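Local coordinates for protein (S)-2-haloacid dehalogenase 4A (Burkholderia cepacia, PDB 2NO4) that hydrolyses short-chain (S)-2-haloalkanoic acids to the corresponding (R)-2-hydroxyalkanoic acids with release of halide, inverting the configuration of the substituted carbon, at residues B[16-21]-B[123-128]; B[109-114]-B[142-147]; B[150-155]-B[168-173]; B[180-185]-B[200-205]. All coordinates share one frame; numbering follows the deposited sequence.

Contact 1: B[16-21]-B[123-128]; sequences ACVFDA and IVAILS. With SO4 (sulfate ion), chain H.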
loop_
_atom_site.group_PDB
_atom_site.type_symbol
_atom_site.label_atom_id
_atom_site.label_comp_id
_atom_site.label_asym_id
_atom_site.label_seq_id
_atom_site.Cartn_x
_atom_site.Cartn_y
_atom_site.Cartn_z
ATOM N N ALA B 16 3.003 -27.428 10.678
ATOM C CA ALA B 16 4.002 -26.446 10.251
ATOM C C ALA B 16 3.780 -25.088 10.894
ATOM O O ALA B 16 2.640 -24.675 11.085
ATOM C CB ALA B 16 4.033 -26.325 8.698
ATOM N N CYS B 17 4.891 -24.439 11.252
ATOM C CA CYS B 17 4.928 -23.035 11.667
ATOM C C CYS B 17 5.576 -22.294 10.548
ATOM O O CYS B 17 6.730 -22.531 10.224
ATOM C CB CYS B 17 5.725 -22.843 12.968
ATOM S SG CYS B 17 4.899 -23.653 14.390
ATOM N N VAL B 18 4.789 -21.429 9.910
ATOM C CA VAL B 18 5.249 -20.678 8.762
ATOM C C VAL B 18 5.333 -19.203 9.162
ATOM O O VAL B 18 4.347 -18.616 9.671
ATOM C CB VAL B 18 4.308 -20.888 7.528
ATOM C CG1 VAL B 18 4.824 -20.064 6.368
ATOM C CG2 VAL B 18 4.258 -22.390 7.141
ATOM N N PHE B 19 6.526 -18.648 8.962
ATOM C CA PHE B 19 6.900 -17.335 9.411
ATOM C C PHE B 19 7.070 -16.317 8.278
ATOM O O PHE B 19 7.741 -16.573 7.301
ATOM C CB PHE B 19 8.256 -17.420 10.156
ATOM C CG PHE B 19 8.130 -17.991 11.529
ATOM C CD1 PHE B 19 8.206 -19.385 11.746
ATOM C CD2 PHE B 19 7.859 -17.163 12.605
ATOM C CE1 PHE B 19 8.042 -19.910 13.021
ATOM C CE2 PHE B 19 7.700 -17.695 13.914
ATOM C CZ PHE B 19 7.802 -19.070 14.097
ATOM N N ASP B 20 6.475 -15.146 8.470
ATOM C CA ASP B 20 6.883 -13.935 7.770
ATOM C C ASP B 20 8.331 -13.596 8.124
ATOM O O ASP B 20 8.815 -13.946 9.209
ATOM C CB ASP B 20 5.912 -12.806 8.172
ATOM C CG ASP B 20 6.290 -11.479 7.589
ATOM O OD1 ASP B 20 6.030 -11.308 6.392
ATOM O OD2 ASP B 20 6.821 -10.611 8.329
ATOM N N ALA B 21 9.067 -12.991 7.194
ATOM C CA ALA B 21 10.446 -12.591 7.487
ATOM C C ALA B 21 10.579 -11.114 7.896
ATOM O O ALA B 21 10.906 -10.823 9.049
ATOM C CB ALA B 21 11.362 -12.923 6.324
ATOM N N ILE B 123 7.455 -28.586 11.222
ATOM C CA ILE B 123 8.104 -28.004 10.058
ATOM C C ILE B 123 8.169 -26.505 10.359
ATOM O O ILE B 123 7.157 -25.898 10.730
ATOM C CB ILE B 123 7.337 -28.287 8.739
ATOM C CG1 ILE B 123 7.153 -29.806 8.505
ATOM C CG2 ILE B 123 8.060 -27.623 7.523
ATOM C CD1 ILE B 123 5.912 -30.138 7.646
ATOM N N VAL B 124 9.363 -25.936 10.248
ATOM C CA VAL B 124 9.593 -24.530 10.486
ATOM C C VAL B 124 10.041 -23.932 9.162
ATOM O O VAL B 124 11.103 -24.279 8.630
ATOM C CB VAL B 124 10.641 -24.284 11.614
ATOM C CG1 VAL B 124 10.845 -22.746 11.840
ATOM C CG2 VAL B 124 10.230 -25.008 12.926
ATOM N N ALA B 125 9.213 -23.051 8.603
ATOM C CA ALA B 125 9.492 -22.489 7.275
ATOM C C ALA B 125 9.286 -20.966 7.289
ATOM O O ALA B 125 8.562 -20.433 8.146
ATOM C CB ALA B 125 8.577 -23.170 6.201
ATOM N N ILE B 126 9.956 -20.278 6.376
ATOM C CA ILE B 126 9.659 -18.869 6.097
ATOM C C ILE B 126 8.824 -18.805 4.784
ATOM O O ILE B 126 9.054 -19.594 3.844
ATOM C CB ILE B 126 10.968 -18.030 6.006
ATOM C CG1 ILE B 126 11.537 -17.788 7.414
ATOM C CG2 ILE B 126 10.747 -16.666 5.248
ATOM C CD1 ILE B 126 12.898 -17.146 7.428
ATOM N N LEU B 127 7.828 -17.908 4.753
ATOM C CA LEU B 127 7.141 -17.535 3.504
ATOM C C LEU B 127 7.235 -15.998 3.392
ATOM O O LEU B 127 6.675 -15.245 4.237
ATOM C CB LEU B 127 5.681 -18.025 3.518
ATOM C CG LEU B 127 4.860 -17.611 2.283
ATOM C CD1 LEU B 127 5.424 -18.360 1.022
ATOM C CD2 LEU B 127 3.348 -17.825 2.492
ATOM N N SER B 128 7.981 -15.538 2.392
ATOM C CA SER B 128 8.392 -14.135 2.318
ATOM C C SER B 128 8.207 -13.539 0.925
ATOM O O SER B 128 8.433 -14.214 -0.090
ATOM C CB SER B 128 9.880 -14.024 2.703
ATOM O OG SER B 128 10.317 -12.656 2.653
HETATM S S SO4 H . 7.872 -10.499 3.988
HETATM O O1 SO4 H . 8.845 -11.316 4.677
HETATM O O2 SO4 H . 8.515 -9.572 3.064
HETATM O O3 SO4 H . 6.863 -11.292 3.323
HETATM O O4 SO4 H . 7.247 -9.717 5.052
#
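Ala-21 N and Ser-128 OG both donate to one oxygen of a bound sulfate, O1, the hydroxyl from 2.8 Å and the amide from 3.0 Å. With OG anti to its backbone N (chi1 -179°), Ser-128 reaches O1, and the same OG is hydrogen-bonded to Gly-130 N. The nucleophile Asp-20 brings OD1 to the same ion, while its OD2 accepts from Thr-24 OG1 and Lys-161 NZ forms a salt bridge with OD1. Lys-161 also bonds the sulfate, as do the amides of Tyr-22 and Asn-129.

Behind this first shell, two neighbouring parallel strands, 16-19 and 123-128, set the spacing. Cys-17 N reaches Ile-123 O, Ala-125 N reaches Cys-17 O, Phe-19 N reaches Ala-125 O, and Leu-127 N closes the ladder on Phe-19 O at 2.9 Å. Val-18 CG1 meets Leu-127 CB at 3.6 Å, the two side chains crossing obliquely. Phe-19, Val-124 and Ile-126 share the other face, and helix 110-119 packs on the first two. Ala-125 O lies at the Phe-19 ring edge, in its plane. Ala-21 CB rests 3.9 Å from Ile-126 CG2.

This is the centre of the HAD Rossmann-like sheet, with the nucleophile at the C-terminal end of the first strand. Ala-21 and Ser-128 bind the haloacid, and the sulfate, probably from the crystallisation liquor, has a position consistent with a site that receives the substrate carboxylate.

Contact 2: B[109-114]-B[142-147]; sequences DAAETL and SKLDRV. With SO4 (sulfate ion), chain L.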
loop_
_atom_site.group_PDB
_atom_site.type_symbol
_atom_site.label_atom_id
_atom_site.label_comp_id
_atom_site.label_asym_id
_atom_site.label_seq_id
_atom_site.Cartn_x
_atom_site.Cartn_y
_atom_site.Cartn_z
ATOM N N ASP B 109 14.640 -12.715 20.145
ATOM C CA ASP B 109 14.116 -14.029 20.496
ATOM C C ASP B 109 13.918 -14.956 19.269
ATOM O O ASP B 109 13.449 -16.086 19.427
ATOM C CB ASP B 109 12.784 -13.880 21.261
ATOM C CG ASP B 109 12.953 -13.232 22.645
ATOM O OD1 ASP B 109 14.111 -12.904 23.037
ATOM O OD2 ASP B 109 11.931 -13.049 23.351
ATOM N N ALA B 110 14.220 -14.465 18.059
ATOM C CA ALA B 110 13.922 -15.218 16.839
ATOM C C ALA B 110 14.652 -16.599 16.765
ATOM O O ALA B 110 14.007 -17.634 16.554
ATOM C CB ALA B 110 14.215 -14.352 15.575
ATOM N N ALA B 111 15.985 -16.609 16.896
ATOM C CA ALA B 111 16.763 -17.854 16.688
ATOM C C ALA B 111 16.379 -18.923 17.722
ATOM O O ALA B 111 16.114 -20.086 17.383
ATOM C CB ALA B 111 18.285 -17.574 16.712
ATOM N N GLU B 112 16.301 -18.501 18.978
ATOM C CA GLU B 112 15.968 -19.403 20.046
ATOM C C GLU B 112 14.563 -19.964 19.905
ATOM O O GLU B 112 14.362 -21.151 20.116
ATOM C CB GLU B 112 16.140 -18.726 21.398
ATOM C CG GLU B 112 15.965 -19.709 22.516
ATOM C CD GLU B 112 16.162 -19.112 23.893
ATOM O OE1 GLU B 112 16.761 -18.018 24.052
ATOM O OE2 GLU B 112 15.717 -19.785 24.832
ATOM N N THR B 113 13.577 -19.121 19.586
ATOM C CA THR B 113 12.223 -19.666 19.431
ATOM C C THR B 113 12.045 -20.610 18.234
ATOM O O THR B 113 11.436 -21.663 18.372
ATOM C CB THR B 113 11.011 -18.673 19.742
ATOM O OG1 THR B 113 9.978 -18.755 18.741
ATOM C CG2 THR B 113 11.420 -17.307 20.061
ATOM N N LEU B 114 12.640 -20.286 17.096
ATOM C CA LEU B 114 12.620 -21.225 15.981
ATOM C C LEU B 114 13.303 -22.582 16.335
ATOM O O LEU B 114 12.751 -23.640 15.999
ATOM C CB LEU B 114 13.124 -20.549 14.689
ATOM C CG LEU B 114 11.923 -19.911 13.924
ATOM C CD1 LEU B 114 11.146 -18.924 14.782
ATOM C CD2 LEU B 114 12.392 -19.248 12.678
ATOM N N SER B 142 22.338 -13.646 10.327
ATOM C CA SER B 142 21.733 -13.743 11.660
ATOM C C SER B 142 21.672 -15.174 12.213
ATOM O O SER B 142 21.044 -15.415 13.250
ATOM C CB SER B 142 20.343 -13.089 11.655
ATOM O OG SER B 142 19.550 -13.647 10.612
ATOM N N LYS B 143 22.330 -16.106 11.517
ATOM C CA LYS B 143 22.345 -17.557 11.841
ATOM C C LYS B 143 20.967 -18.225 11.956
ATOM O O LYS B 143 20.804 -19.226 12.678
ATOM C CB LYS B 143 23.206 -17.855 13.079
ATOM C CG LYS B 143 24.640 -17.403 12.933
ATOM C CD LYS B 143 25.452 -17.673 14.213
ATOM C CE LYS B 143 26.884 -17.110 14.104
ATOM N NZ LYS B 143 26.863 -15.596 14.048
ATOM N N LEU B 144 19.986 -17.674 11.233
ATOM C CA LEU B 144 18.622 -18.203 11.239
ATOM C C LEU B 144 18.498 -19.400 10.305
ATOM O O LEU B 144 17.574 -20.193 10.425
ATOM C CB LEU B 144 17.604 -17.110 10.905
ATOM C CG LEU B 144 17.483 -15.960 11.917
ATOM C CD1 LEU B 144 16.554 -14.866 11.446
ATOM C CD2 LEU B 144 17.037 -16.473 13.302
ATOM N N ASP B 145 19.463 -19.511 9.394
ATOM C CA ASP B 145 19.650 -20.633 8.470
ATOM C C ASP B 145 19.473 -22.022 9.116
ATOM O O ASP B 145 18.742 -22.881 8.607
ATOM C CB ASP B 145 21.051 -20.513 7.778
ATOM C CG ASP B 145 22.239 -20.234 8.787
ATOM O OD1 ASP B 145 22.645 -21.096 9.612
ATOM O OD2 ASP B 145 22.799 -19.138 8.720
ATOM N N ARG B 146 20.137 -22.224 10.249
ATOM C CA ARG B 146 20.190 -23.540 10.873
ATOM C C ARG B 146 18.925 -23.930 11.604
ATOM O O ARG B 146 18.772 -25.079 11.998
ATOM C CB ARG B 146 21.393 -23.639 11.815
ATOM C CG ARG B 146 21.355 -22.732 13.021
ATOM C CD ARG B 146 22.784 -22.485 13.538
ATOM N NE ARG B 146 23.643 -21.845 12.528
ATOM C CZ ARG B 146 24.878 -21.412 12.772
ATOM N NH1 ARG B 146 25.402 -21.553 13.988
ATOM N NH2 ARG B 146 25.591 -20.834 11.810
ATOM N N VAL B 147 18.023 -22.975 11.785
ATOM C CA VAL B 147 16.804 -23.233 12.534
ATOM C C VAL B 147 15.582 -23.315 11.616
ATOM O O VAL B 147 14.445 -23.220 12.105
ATOM C CB VAL B 147 16.612 -22.231 13.729
ATOM C CG1 VAL B 147 17.730 -22.406 14.726
ATOM C CG2 VAL B 147 16.568 -20.763 13.271
HETATM S S SO4 L . 11.000 -10.529 19.989
HETATM O O1 SO4 L . 12.228 -11.252 19.584
HETATM O O2 SO4 L . 11.091 -9.057 19.795
HETATM O O3 SO4 L . 9.920 -11.098 19.221
HETATM O O4 SO4 L . 10.783 -10.646 21.419
#
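Val-147, Leu-144 and Ala-111 carry most of this contact, in which the first turn of helix 110-119 meets the loop leading from helix 132-141 to strand 150-153. With CG1 anti to its carbonyl carbon (chi1 -63°), Val-147 puts both methyls against the helix: CG2 lies 3.7 Å from Leu-114 CB, and CG1 is 3.9 Å from Ala-111 O.

One turn back towards the start of the helix, Leu-144 touches with a single branch. Its CD2 reaches the Ala-111 backbone, 3.7 Å from CA, and also touches the CB atoms of Ala-111 and Ala-110. The small alanines thus let a leucine methyl come right up to the helix backbone. Leu-144 follows directly on Lys-143, the positive-phi residue of the Schellman motif that ends helix 132-141, and its N bonds back to Leu-139 O. Val-147 N in turn bonds Leu-144 O at 3.1 Å, tying the two contacting residues together.

No hydrogen bond spans the segments, and Val-147 O is buried here with no partner in the model. Cohesion across this joint therefore comes from aliphatic packing, methyl groups against a helix surface, and not from polar pairing.

Contact 3: B[150-155]-B[168-173]; sequences SCLSAD and QFACDR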
loop_
_atom_site.group_PDB
_atom_site.type_symbol
_atom_site.label_atom_id
_atom_site.label_comp_id
_atom_site.label_asym_id
_atom_site.label_seq_id
_atom_site.Cartn_x
_atom_site.Cartn_y
_atom_site.Cartn_z
ATOM N N SER B 150 12.726 -24.783 5.571
ATOM C CA SER B 150 12.385 -24.341 4.235
ATOM C C SER B 150 12.199 -22.816 4.215
ATOM O O SER B 150 11.789 -22.200 5.197
ATOM C CB SER B 150 11.124 -25.074 3.756
ATOM O OG SER B 150 10.593 -24.506 2.571
ATOM N N CYS B 151 12.550 -22.216 3.086
ATOM C CA CYS B 151 12.402 -20.793 2.908
ATOM C C CYS B 151 11.754 -20.611 1.550
ATOM O O CYS B 151 12.365 -20.878 0.494
ATOM C CB CYS B 151 13.767 -20.112 2.998
ATOM S SG CYS B 151 13.706 -18.302 2.864
ATOM N N LEU B 152 10.500 -20.162 1.588
ATOM C CA LEU B 152 9.675 -19.989 0.387
ATOM C C LEU B 152 9.538 -18.504 0.018
ATOM O O LEU B 152 9.334 -17.647 0.884
ATOM C CB LEU B 152 8.337 -20.678 0.593
ATOM C CG LEU B 152 8.519 -22.173 0.891
ATOM C CD1 LEU B 152 7.214 -22.815 1.269
ATOM C CD2 LEU B 152 9.152 -22.890 -0.314
ATOM N N SER B 153 9.687 -18.209 -1.272
ATOM C CA SER B 153 9.742 -16.836 -1.756
ATOM C C SER B 153 8.609 -16.502 -2.734
ATOM O O SER B 153 8.223 -17.357 -3.553
ATOM C CB SER B 153 11.084 -16.572 -2.416
ATOM O OG SER B 153 11.089 -15.253 -2.943
ATOM N N ALA B 154 8.105 -15.262 -2.665
ATOM C CA ALA B 154 7.167 -14.712 -3.682
ATOM C C ALA B 154 7.771 -14.762 -5.091
ATOM O O ALA B 154 7.048 -14.821 -6.088
ATOM C CB ALA B 154 6.820 -13.255 -3.359
ATOM N N ASP B 155 9.098 -14.666 -5.144
ATOM C CA ASP B 155 9.843 -14.642 -6.378
ATOM C C ASP B 155 9.732 -15.951 -7.176
ATOM O O ASP B 155 10.024 -15.958 -8.369
ATOM C CB ASP B 155 11.315 -14.311 -6.129
ATOM C CG ASP B 155 11.994 -13.725 -7.369
ATOM O OD1 ASP B 155 11.434 -12.801 -8.011
ATOM O OD2 ASP B 155 13.107 -14.168 -7.696
ATOM N N GLN B 168 -1.006 -20.589 -0.934
ATOM C CA GLN B 168 -1.222 -21.904 -1.567
ATOM C C GLN B 168 0.106 -22.559 -1.945
ATOM O O GLN B 168 0.282 -23.756 -1.734
ATOM C CB GLN B 168 -2.128 -21.789 -2.806
ATOM C CG GLN B 168 -2.479 -23.137 -3.478
ATOM C CD GLN B 168 -3.222 -24.058 -2.533
ATOM O OE1 GLN B 168 -2.769 -25.158 -2.247
ATOM N NE2 GLN B 168 -4.347 -23.615 -2.033
ATOM N N PHE B 169 1.023 -21.767 -2.499
ATOM C CA PHE B 169 2.405 -22.191 -2.785
ATOM C C PHE B 169 3.091 -22.856 -1.569
ATOM O O PHE B 169 3.760 -23.888 -1.724
ATOM C CB PHE B 169 3.231 -20.993 -3.312
ATOM C CG PHE B 169 4.665 -21.328 -3.669
ATOM C CD1 PHE B 169 4.968 -22.137 -4.780
ATOM C CD2 PHE B 169 5.727 -20.815 -2.916
ATOM C CE1 PHE B 169 6.326 -22.430 -5.116
ATOM C CE2 PHE B 169 7.061 -21.118 -3.243
ATOM C CZ PHE B 169 7.355 -21.919 -4.338
ATOM N N ALA B 170 2.937 -22.259 -0.380
ATOM C CA ALA B 170 3.465 -22.817 0.871
ATOM C C ALA B 170 2.845 -24.192 1.192
ATOM O O ALA B 170 3.558 -25.117 1.564
ATOM C CB ALA B 170 3.238 -21.802 2.070
ATOM N N CYS B 171 1.516 -24.302 1.084
ATOM C CA CYS B 171 0.807 -25.576 1.253
ATOM C C CYS B 171 1.358 -26.621 0.296
ATOM O O CYS B 171 1.714 -27.704 0.726
ATOM C CB CYS B 171 -0.691 -25.414 0.997
ATOM S SG CYS B 171 -1.488 -24.452 2.230
ATOM N N ASP B 172 1.432 -26.268 -0.981
ATOM C CA ASP B 172 1.998 -27.132 -2.032
ATOM C C ASP B 172 3.430 -27.582 -1.748
ATOM O O ASP B 172 3.721 -28.788 -1.771
ATOM C CB ASP B 172 1.901 -26.490 -3.429
ATOM C CG ASP B 172 0.463 -26.249 -3.875
ATOM O OD1 ASP B 172 -0.504 -26.749 -3.266
ATOM O OD2 ASP B 172 0.283 -25.518 -4.852
ATOM N N ARG B 173 4.332 -26.642 -1.500
ATOM C CA ARG B 173 5.721 -27.012 -1.265
ATOM C C ARG B 173 5.925 -27.786 0.038
ATOM O O ARG B 173 6.776 -28.673 0.111
ATOM C CB ARG B 173 6.626 -25.795 -1.282
ATOM C CG ARG B 173 6.836 -25.246 -2.668
ATOM C CD ARG B 173 7.509 -26.288 -3.594
ATOM N NE ARG B 173 8.479 -25.592 -4.422
ATOM C CZ ARG B 173 9.722 -25.303 -4.034
ATOM N NH1 ARG B 173 10.188 -25.705 -2.834
ATOM N NH2 ARG B 173 10.500 -24.635 -4.863
#
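Leu-152 on strand 150-153 faces Ala-170 on helix 164-174, their CA atoms 6.8 Å apart. The short strand and helix segments run roughly antiparallel, at 144° between their directions, with axes 9.3 Å apart at closest approach. This is a helix laid over an outer strand of the parallel sheet, as in a Rossmann-like layered fold.

Leu-152 carries the contact. Its CG is anti to the carbonyl carbon (chi1 -58°), and from there CD1 goes to Ala-170, CD2 to Phe-169 and the end of Arg-173. CD1 comes to 3.8 Å from Ala-170 CA, close to the backbone because alanine offers only a methyl there. CD2 lies near Phe-169 CE2 at 4.0 Å and Arg-173 NH1 at 3.9 Å. Both methyls meet Arg-173 CB, 4.0 Å from either, which sits against the fork of the leucine.

Within the helix, Arg-173 is bent at chi2 and chi3, and its CG lies 3.7 Å above one face of the Phe-169 ring, offset toward the rim. Phe-169 CE2 is also 3.9 Å from Ser-153 O. The Ser-153 CB bond leads away from the helix; its OG accepts from Asp-155 N in an ST turn and is bonded to Gly-130 O. Leu-127 of the adjoining strand touches both Leu-152 and Ala-170.

With no hydrogen bond between strand and helix, the contact is mostly apolar, a buried leucine bordered by CB and CG of the exposed Arg-173 and by its NH1.

Contact 4: B[180-185]-B[200-205]; sequences EVCFVS and NTVRIN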
loop_
_atom_site.group_PDB
_atom_site.type_symbol
_atom_site.label_atom_id
_atom_site.label_comp_id
_atom_site.label_asym_id
_atom_site.label_seq_id
_atom_site.Cartn_x
_atom_site.Cartn_y
_atom_site.Cartn_z
ATOM N N GLU B 180 -3.399 -27.031 8.852
ATOM C CA GLU B 180 -2.273 -27.635 9.576
ATOM C C GLU B 180 -1.117 -26.666 9.742
ATOM O O GLU B 180 -0.040 -27.029 10.266
ATOM C CB GLU B 180 -1.767 -28.858 8.839
ATOM C CG GLU B 180 -2.818 -29.924 8.675
ATOM C CD GLU B 180 -2.298 -31.105 7.901
ATOM O OE1 GLU B 180 -1.838 -30.942 6.756
ATOM O OE2 GLU B 180 -2.352 -32.211 8.460
ATOM N N VAL B 181 -1.349 -25.432 9.285
ATOM C CA VAL B 181 -0.380 -24.341 9.376
ATOM C C VAL B 181 -0.729 -23.305 10.476
ATOM O O VAL B 181 -1.836 -22.763 10.529
ATOM C CB VAL B 181 -0.218 -23.659 8.004
ATOM C CG1 VAL B 181 0.647 -22.343 8.091
ATOM C CG2 VAL B 181 0.361 -24.659 6.990
ATOM N N CYS B 182 0.242 -23.068 11.343
ATOM C CA CYS B 182 0.264 -21.873 12.172
ATOM C C CYS B 182 1.103 -20.788 11.464
ATOM O O CYS B 182 2.324 -20.903 11.276
ATOM C CB CYS B 182 0.823 -22.178 13.568
ATOM S SG CYS B 182 0.819 -20.702 14.642
ATOM N N PHE B 183 0.421 -19.724 11.073
ATOM C CA PHE B 183 1.062 -18.670 10.306
ATOM C C PHE B 183 1.372 -17.489 11.209
ATOM O O PHE B 183 0.464 -16.928 11.834
ATOM C CB PHE B 183 0.204 -18.201 9.120
ATOM C CG PHE B 183 0.929 -17.179 8.220
ATOM C CD1 PHE B 183 1.823 -17.630 7.262
ATOM C CD2 PHE B 183 0.732 -15.799 8.368
ATOM C CE1 PHE B 183 2.533 -16.734 6.420
ATOM C CE2 PHE B 183 1.416 -14.878 7.521
ATOM C CZ PHE B 183 2.312 -15.354 6.550
ATOM N N VAL B 184 2.644 -17.096 11.261
ATOM C CA VAL B 184 3.100 -16.079 12.234
ATOM C C VAL B 184 3.625 -14.806 11.544
ATOM O O VAL B 184 4.535 -14.868 10.736
ATOM C CB VAL B 184 4.201 -16.631 13.197
ATOM C CG1 VAL B 184 4.624 -15.562 14.201
ATOM C CG2 VAL B 184 3.683 -17.896 13.934
ATOM N N SER B 185 3.046 -13.655 11.881
ATOM C CA SER B 185 3.498 -12.388 11.248
ATOM C C SER B 185 3.251 -11.183 12.155
ATOM O O SER B 185 2.313 -11.183 12.960
ATOM C CB SER B 185 2.786 -12.196 9.876
ATOM O OG SER B 185 3.287 -11.036 9.193
ATOM N N ASN B 200 -3.984 -20.859 10.339
ATOM C CA ASN B 200 -4.218 -20.410 11.725
ATOM C C ASN B 200 -3.246 -19.273 12.032
ATOM O O ASN B 200 -2.030 -19.477 12.059
ATOM C CB ASN B 200 -4.038 -21.576 12.717
ATOM C CG ASN B 200 -4.966 -22.748 12.397
ATOM O OD1 ASN B 200 -6.168 -22.673 12.641
ATOM N ND2 ASN B 200 -4.414 -23.816 11.816
ATOM N N THR B 201 -3.776 -18.074 12.264
ATOM C CA THR B 201 -2.923 -16.885 12.307
ATOM C C THR B 201 -2.576 -16.420 13.713
ATOM O O THR B 201 -3.421 -16.371 14.600
ATOM C CB THR B 201 -3.537 -15.721 11.487
ATOM O OG1 THR B 201 -4.889 -15.538 11.908
ATOM C CG2 THR B 201 -3.512 -16.090 10.005
ATOM N N VAL B 202 -1.317 -16.067 13.882
ATOM C CA VAL B 202 -0.820 -15.520 15.135
ATOM C C VAL B 202 -0.056 -14.246 14.839
ATOM O O VAL B 202 0.941 -14.247 14.093
ATOM C CB VAL B 202 0.097 -16.510 15.851
ATOM C CG1 VAL B 202 0.722 -15.846 17.133
ATOM C CG2 VAL B 202 -0.665 -17.815 16.143
ATOM N N ARG B 203 -0.570 -13.152 15.379
ATOM C CA ARG B 203 0.108 -11.860 15.276
ATOM C C ARG B 203 1.167 -11.673 16.383
ATOM O O ARG B 203 0.890 -11.916 17.557
ATOM C CB ARG B 203 -0.919 -10.735 15.382
ATOM C CG ARG B 203 -0.221 -9.404 15.393
ATOM C CD ARG B 203 -1.026 -8.342 14.863
ATOM N NE ARG B 203 -0.222 -7.137 14.676
ATOM C CZ ARG B 203 -0.749 -5.962 14.365
ATOM N NH1 ARG B 203 -2.059 -5.839 14.231
ATOM N NH2 ARG B 203 0.033 -4.899 14.232
ATOM N N ILE B 204 2.374 -11.268 15.984
ATOM C CA ILE B 204 3.361 -10.691 16.910
ATOM C C ILE B 204 3.141 -9.174 16.888
ATOM O O ILE B 204 3.459 -8.517 15.897
ATOM C CB ILE B 204 4.820 -11.028 16.550
ATOM C CG1 ILE B 204 4.976 -12.505 16.126
ATOM C CG2 ILE B 204 5.772 -10.693 17.725
ATOM C CD1 ILE B 204 4.634 -13.519 17.195
ATOM N N ASN B 205 2.529 -8.661 17.956
ATOM C CA ASN B 205 2.206 -7.250 18.097
ATOM C C ASN B 205 3.075 -6.718 19.227
ATOM O O ASN B 205 2.699 -6.739 20.411
ATOM C CB ASN B 205 0.707 -7.075 18.354
ATOM C CG ASN B 205 0.245 -5.637 18.197
ATOM O OD1 ASN B 205 1.058 -4.693 18.188
ATOM N ND2 ASN B 205 -1.061 -5.456 18.104
#
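Val-184 and Ile-204 meet across two parallel strands of a beta-alpha-beta unit, 181-185 and 200-204, which helix 188-197 connects. Val-184 CG1, anti to its backbone N (chi1 -179°), touches CG1 and CD1 of Ile-204, each at 3.6 Å, the isoleucine end running slantwise past the valine. On the same face, Cys-182 SG lies 3.6 Å from Val-202 CG2, and Val-184 CG2 is near Val-202 CB. Leu-228 and Leu-231 of helix 228-232 pack on this row.

The opposite face carries Phe-183, Thr-201, Ser-185 and Arg-203. The Phe-183 ring leads away from the neighbouring strand towards helix 188-197, where Asp-190 and Ala-194 meet it. Ser-185, first of a region thought important for catalysis, directs OG to Asn-187 N and Asp-190 OD2, beside the nucleophile Asp-20. Across from it, Arg-203 CG is 3.9 Å from Ser-185 O, its chain extended as far as NE, and Asn-205 ND2 lies over the centre of one face of the guanidinium.

The backbones are joined by five bonds, from Asn-200 N to Val-181 O at one end to Ile-204 N and Ser-185 O at the other. At the first end Val-181 O is gripped twice: besides Asn-200 N at 2.9 Å, it takes Asn-200 ND2 at 3.1 Å, a donor standing 51° out of the carbonyl plane.

Overall arrangement
From the N terminus, strand 16-19 comes first, and contact 1 closes a long, mostly helical loop by pairing it with strand 123-128. Contact 2 crosses contact 1 along the chain: helix 110-119 leads into strand 123-128, and the later loop 142-147 returns to that helix. The two touch through Phe-19 and Val-124 against Leu-114. Contact 3 then closes a short loop from the outer strand 150-153 to helix 164-174, and contact 4 closes another on the other flank of the sheet. Contacts 3 and 4 follow contact 1 in series, joined to it by backbone pairing, Leu-152 to Ile-126 and Val-184 to Val-18. Contact 1 therefore sits between them, about 9 Å from each, centre to centre.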